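Local coordinates for protein YiiM (PDB 1O65) that is of uncharacterised function but probably binds molybdenum and may act as an oxidoreductase on nitrogenous compounds, at residues L69-W80 with L147-Y158. Residues are numbered along the deposited sequence; the frame is centred on the assembly and turned at random.
Sequences LCHYPREHYLYW and LMQNTGKVGWLY
L69-H71 pairs with W156-Y158 as neighbouring antiparallel strands in the mixed sheet of the MOSC domain, and the contact runs on into the flanking loops and helices. Backbone hydrogen bonds join the strands: H71 N to W156 O (2.8 Å), W156 N to H71 O and Y158 N to L69 O. On the face carrying L69, H71, W156 and Y158, the imidazole of H71 lies in an offset stack on the six-membered ring of W156, planes 25° apart, while H71 CB sits over the five-membered ring. With CG between the backbone N and the carbonyl carbon (chi1 53°), the indole lies alongside H71, and its NE1 points almost straight (172°) at Y158 OH. That hydroxyl also hydrogen-bonds H71 ND1 at 2.9 Å, and T102 holds H71 NE2, so both ring nitrogens are engaged. A leucine in place of W156 would probably cost H71 its stacking partner, Y158 OH one of its bonds and P73 CG its contact with indole CZ3. Within this mixed MOSC sheet, strand 69-73 is also flanked by the parallel strand 100-102, and strand 156-160 by strand 121-128. Beyond the pairing, Y72 OH accepts W80 NE1 (2.9 Å) and donates to K153 O from above the carbonyl plane. K153 spans two rings: its CB rests centrally over one face of H76, 3.7 Å from the ring centroid; CE sits over the centre of the Y79 ring, and the bend at chi4 brings NZ back over the same face, a cation-pi contact 4.1 Å from the centroid. One water links NZ to H76 ND1, while H76 NE2 bonds E107.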
loop_
_atom_site.group_PDB
_atom_site.type_symbol
_atom_site.label_atom_id
_atom_site.label_comp_id
_atom_site.label_asym_id
_atom_site.label_seq_id
_atom_site.Cartn_x
_atom_site.Cartn_y
_atom_site.Cartn_z
ATOM N N LEU A 69 -5.788 3.949 4.599
ATOM C CA LEU A 69 -5.783 2.516 4.683
ATOM C C LEU A 69 -4.532 1.865 4.076
ATOM O O LEU A 69 -4.122 2.206 2.973
ATOM C CB LEU A 69 -6.980 1.911 3.928
ATOM C CG LEU A 69 -8.374 2.054 4.502
ATOM C CD1 LEU A 69 -9.424 1.944 3.406
ATOM C CD2 LEU A 69 -8.659 1.019 5.592
ATOM N N CYS A 70 -4.006 0.862 4.751
ATOM C CA CYS A 70 -2.800 0.158 4.324
ATOM C C CYS A 70 -3.161 -1.280 3.939
ATOM O O CYS A 70 -3.853 -1.944 4.727
ATOM C CB CYS A 70 -1.783 0.140 5.475
ATOM S SG CYS A 70 -0.295 -0.865 5.106
ATOM N N HIS A 71 -2.694 -1.762 2.810
ATOM C CA HIS A 71 -3.019 -3.111 2.362
ATOM C C HIS A 71 -1.772 -3.983 2.278
ATOM O O HIS A 71 -0.767 -3.513 1.739
ATOM C CB HIS A 71 -3.598 -3.022 0.917
ATOM C CG HIS A 71 -4.349 -4.242 0.502
ATOM N ND1 HIS A 71 -5.686 -4.198 0.114
ATOM C CD2 HIS A 71 -3.989 -5.549 0.469
ATOM C CE1 HIS A 71 -6.102 -5.425 -0.149
ATOM N NE2 HIS A 71 -5.094 -6.258 0.052
ATOM N N TYR A 72 -1.828 -5.237 2.726
ATOM C CA TYR A 72 -0.662 -6.117 2.533
ATOM C C TYR A 72 -1.158 -7.488 2.072
ATOM O O TYR A 72 -2.051 -8.124 2.646
ATOM C CB TYR A 72 0.251 -6.203 3.728
ATOM C CG TYR A 72 1.672 -6.641 3.436
ATOM C CD1 TYR A 72 2.556 -5.810 2.764
ATOM C CD2 TYR A 72 2.144 -7.894 3.840
ATOM C CE1 TYR A 72 3.856 -6.182 2.490
ATOM C CE2 TYR A 72 3.439 -8.272 3.571
ATOM C CZ TYR A 72 4.297 -7.420 2.899
ATOM O OH TYR A 72 5.590 -7.814 2.627
ATOM N N PRO A 73 -0.643 -7.926 0.935
ATOM C CA PRO A 73 -1.058 -9.217 0.407
ATOM C C PRO A 73 -0.555 -10.336 1.293
ATOM O O PRO A 73 0.660 -10.399 1.609
ATOM C CB PRO A 73 -0.449 -9.267 -0.980
ATOM C CG PRO A 73 -0.100 -7.844 -1.329
ATOM C CD PRO A 73 0.173 -7.149 -0.019
ATOM N N ARG A 74 -1.445 -11.248 1.691
ATOM C CA ARG A 74 -0.994 -12.427 2.437
ATOM C C ARG A 74 -0.014 -13.255 1.604
ATOM O O ARG A 74 0.796 -13.973 2.214
ATOM C CB ARG A 74 -2.131 -13.341 2.897
ATOM C CG ARG A 74 -2.984 -12.756 4.019
ATOM C CD ARG A 74 -3.865 -13.817 4.685
ATOM N NE ARG A 74 -5.001 -14.126 3.835
ATOM C CZ ARG A 74 -6.166 -13.574 3.630
ATOM N NH1 ARG A 74 -6.574 -12.476 4.253
ATOM N NH2 ARG A 74 -7.037 -14.122 2.760
ATOM N N GLU A 75 -0.068 -13.245 0.271
ATOM C CA GLU A 75 0.935 -13.980 -0.511
ATOM C C GLU A 75 2.361 -13.700 -0.021
ATOM O O GLU A 75 3.172 -14.630 0.069
ATOM C CB GLU A 75 0.837 -13.615 -1.989
ATOM C CG GLU A 75 -0.390 -14.052 -2.744
ATOM C CD GLU A 75 -1.657 -13.249 -2.608
ATOM O OE1 GLU A 75 -1.814 -12.410 -1.688
ATOM O OE2 GLU A 75 -2.591 -13.471 -3.447
ATOM N N HIS A 76 2.708 -12.477 0.411
ATOM C CA HIS A 76 4.065 -12.173 0.811
ATOM C C HIS A 76 4.527 -12.847 2.081
ATOM O O HIS A 76 5.742 -12.915 2.304
ATOM C CB HIS A 76 4.331 -10.666 0.922
ATOM C CG HIS A 76 4.012 -9.881 -0.305
ATOM N ND1 HIS A 76 4.132 -10.403 -1.572
ATOM C CD2 HIS A 76 3.575 -8.610 -0.453
ATOM C CE1 HIS A 76 3.740 -9.503 -2.454
ATOM N NE2 HIS A 76 3.419 -8.392 -1.788
ATOM N N TYR A 77 3.644 -13.268 2.969
ATOM C CA TYR A 77 4.050 -13.965 4.190
ATOM C C TYR A 77 4.679 -15.308 3.834
ATOM O O TYR A 77 5.642 -15.745 4.486
ATOM C CB TYR A 77 2.874 -14.135 5.166
ATOM C CG TYR A 77 2.452 -12.808 5.781
ATOM C CD1 TYR A 77 3.391 -11.997 6.397
ATOM C CD2 TYR A 77 1.139 -12.340 5.676
ATOM C CE1 TYR A 77 3.025 -10.791 6.961
ATOM C CE2 TYR A 77 0.771 -11.123 6.216
ATOM C CZ TYR A 77 1.719 -10.354 6.863
ATOM O OH TYR A 77 1.385 -9.148 7.411
ATOM N N LEU A 78 4.129 -15.992 2.826
ATOM C CA LEU A 78 4.749 -17.241 2.367
ATOM C C LEU A 78 6.220 -16.959 2.030
ATOM O O LEU A 78 7.137 -17.621 2.522
ATOM C CB LEU A 78 4.055 -17.765 1.109
ATOM C CG LEU A 78 2.578 -18.159 1.283
ATOM C CD1 LEU A 78 1.954 -18.452 -0.083
ATOM C CD2 LEU A 78 2.465 -19.371 2.208
ATOM N N TYR A 79 6.460 -15.953 1.184
ATOM C CA TYR A 79 7.825 -15.594 0.846
ATOM C C TYR A 79 8.661 -15.267 2.081
ATOM O O TYR A 79 9.798 -15.739 2.214
ATOM C CB TYR A 79 7.848 -14.426 -0.143
ATOM C CG TYR A 79 9.261 -13.930 -0.424
ATOM C CD1 TYR A 79 10.046 -14.496 -1.407
ATOM C CD2 TYR A 79 9.794 -12.892 0.318
ATOM C CE1 TYR A 79 11.332 -14.038 -1.636
ATOM C CE2 TYR A 79 11.064 -12.419 0.081
ATOM C CZ TYR A 79 11.837 -12.997 -0.886
ATOM O OH TYR A 79 13.115 -12.523 -1.102
ATOM N N TRP A 80 8.168 -14.451 3.011
ATOM C CA TRP A 80 8.991 -14.108 4.173
ATOM C C TRP A 80 9.254 -15.297 5.072
ATOM O O TRP A 80 10.407 -15.484 5.495
ATOM C CB TRP A 80 8.432 -12.925 4.951
ATOM C CG TRP A 80 8.359 -11.663 4.141
ATOM C CD1 TRP A 80 7.246 -10.933 3.887
ATOM C CD2 TRP A 80 9.446 -11.004 3.465
ATOM N NE1 TRP A 80 7.565 -9.865 3.083
ATOM C CE2 TRP A 80 8.908 -9.876 2.819
ATOM C CE3 TRP A 80 10.815 -11.243 3.349
ATOM C CZ2 TRP A 80 9.691 -8.985 2.070
ATOM C CZ3 TRP A 80 11.599 -10.356 2.628
ATOM C CH2 TRP A 80 11.038 -9.235 1.979
ATOM N N LEU A 147 14.965 -5.150 2.255
ATOM C CA LEU A 147 14.423 -6.336 1.602
ATOM C C LEU A 147 13.063 -6.034 0.992
ATOM O O LEU A 147 12.889 -6.269 -0.203
ATOM C CB LEU A 147 14.401 -7.490 2.598
ATOM C CG LEU A 147 15.414 -8.613 2.521
ATOM C CD1 LEU A 147 16.719 -8.287 1.801
ATOM C CD2 LEU A 147 15.756 -9.074 3.955
ATOM N N MET A 148 12.092 -5.498 1.741
ATOM C CA MET A 148 10.794 -5.183 1.141
ATOM C C MET A 148 10.944 -4.299 -0.093
ATOM O O MET A 148 10.393 -4.601 -1.157
ATOM C CB MET A 148 9.822 -4.472 2.068
ATOM C CG MET A 148 9.558 -5.087 3.409
ATOM S SD MET A 148 8.492 -4.067 4.423
ATOM C CE MET A 148 7.033 -3.917 3.395
ATOM N N GLN A 149 11.688 -3.196 0.049
ATOM C CA GLN A 149 11.873 -2.286 -1.089
ATOM C C GLN A 149 12.531 -2.965 -2.289
ATOM O O GLN A 149 12.074 -2.769 -3.441
ATOM C CB GLN A 149 12.630 -1.036 -0.670
ATOM C CG GLN A 149 12.637 0.051 -1.756
ATOM C CD GLN A 149 13.587 1.164 -1.348
ATOM O OE1 GLN A 149 13.255 2.010 -0.524
ATOM N NE2 GLN A 149 14.789 1.123 -1.907
ATOM N N ASN A 150 13.553 -3.765 -2.061
ATOM C CA ASN A 150 14.235 -4.473 -3.133
ATOM C C ASN A 150 13.359 -5.488 -3.867
ATOM O O ASN A 150 13.388 -5.599 -5.080
ATOM C CB ASN A 150 15.475 -5.202 -2.596
ATOM C CG ASN A 150 16.647 -4.325 -2.242
ATOM O OD1 ASN A 150 16.664 -3.113 -2.456
ATOM N ND2 ASN A 150 17.688 -4.931 -1.653
ATOM N N THR A 151 12.493 -6.215 -3.164
ATOM C CA THR A 151 11.671 -7.237 -3.824
ATOM C C THR A 151 10.395 -6.644 -4.392
ATOM O O THR A 151 9.687 -7.218 -5.206
ATOM C CB THR A 151 11.307 -8.328 -2.802
ATOM O OG1 THR A 151 10.582 -7.708 -1.706
ATOM C CG2 THR A 151 12.566 -9.023 -2.320
ATOM N N GLY A 152 10.063 -5.449 -3.881
ATOM C CA GLY A 152 8.830 -4.787 -4.343
ATOM C C GLY A 152 7.641 -5.301 -3.553
ATOM O O GLY A 152 6.508 -4.891 -3.825
ATOM N N LYS A 153 7.863 -6.142 -2.548
ATOM C CA LYS A 153 6.777 -6.712 -1.750
ATOM C C LYS A 153 6.403 -5.721 -0.655
ATOM O O LYS A 153 6.649 -5.969 0.524
ATOM C CB LYS A 153 7.216 -8.057 -1.154
ATOM C CG LYS A 153 7.654 -9.047 -2.242
ATOM C CD LYS A 153 8.124 -10.357 -1.604
ATOM C CE LYS A 153 8.929 -11.211 -2.570
ATOM N NZ LYS A 153 8.059 -11.892 -3.570
ATOM N N VAL A 154 5.710 -4.646 -1.069
ATOM C CA VAL A 154 5.449 -3.563 -0.117
ATOM C C VAL A 154 3.989 -3.330 0.174
ATOM O O VAL A 154 3.665 -2.820 1.258
ATOM C CB VAL A 154 6.089 -2.267 -0.648
ATOM C CG1 VAL A 154 7.577 -2.449 -0.902
ATOM C CG2 VAL A 154 5.392 -1.818 -1.948
ATOM N N GLY A 155 3.078 -3.783 -0.697
ATOM C CA GLY A 155 1.669 -3.448 -0.366
ATOM C C GLY A 155 1.409 -2.012 -0.840
ATOM O O GLY A 155 2.224 -1.430 -1.544
ATOM N N TRP A 156 0.245 -1.472 -0.536
ATOM C CA TRP A 156 -0.120 -0.145 -1.031
ATOM C C TRP A 156 -1.107 0.554 -0.109
ATOM O O TRP A 156 -1.735 -0.075 0.734
ATOM C CB TRP A 156 -0.745 -0.278 -2.430
ATOM C CG TRP A 156 -1.879 -1.257 -2.450
ATOM C CD1 TRP A 156 -3.195 -1.001 -2.196
ATOM C CD2 TRP A 156 -1.777 -2.658 -2.723
ATOM N NE1 TRP A 156 -3.921 -2.160 -2.325
ATOM C CE2 TRP A 156 -3.077 -3.196 -2.627
ATOM C CE3 TRP A 156 -0.713 -3.519 -3.027
ATOM C CZ2 TRP A 156 -3.340 -4.553 -2.814
ATOM C CZ3 TRP A 156 -0.974 -4.866 -3.207
ATOM C CH2 TRP A 156 -2.274 -5.364 -3.103
ATOM N N LEU A 157 -1.291 1.872 -0.319
ATOM C CA LEU A 157 -2.205 2.590 0.578
ATOM C C LEU A 157 -3.421 3.032 -0.212
ATOM O O LEU A 157 -3.355 2.995 -1.444
ATOM C CB LEU A 157 -1.510 3.799 1.197
ATOM C CG LEU A 157 -0.162 3.582 1.866
ATOM C CD1 LEU A 157 0.463 4.868 2.357
ATOM C CD2 LEU A 157 -0.319 2.570 3.025
ATOM N N TYR A 158 -4.476 3.444 0.474
ATOM C CA TYR A 158 -5.645 3.950 -0.219
ATOM C C TYR A 158 -6.059 5.342 0.301
ATOM O O TYR A 158 -5.770 5.658 1.452
ATOM C CB TYR A 158 -6.871 3.066 0.003
ATOM C CG TYR A 158 -6.832 1.655 -0.488
ATOM C CD1 TYR A 158 -6.335 0.633 0.324
ATOM C CD2 TYR A 158 -7.314 1.313 -1.735
ATOM C CE1 TYR A 158 -6.321 -0.680 -0.103
ATOM C CE2 TYR A 158 -7.314 -0.003 -2.177
ATOM C CZ TYR A 158 -6.807 -0.981 -1.365
ATOM O OH TYR A 158 -6.782 -2.297 -1.751
HETATM O O HOH W 1 1.780 -2.442 2.932
HETATM O O HOH W 2 5.644 -12.742 -2.563
#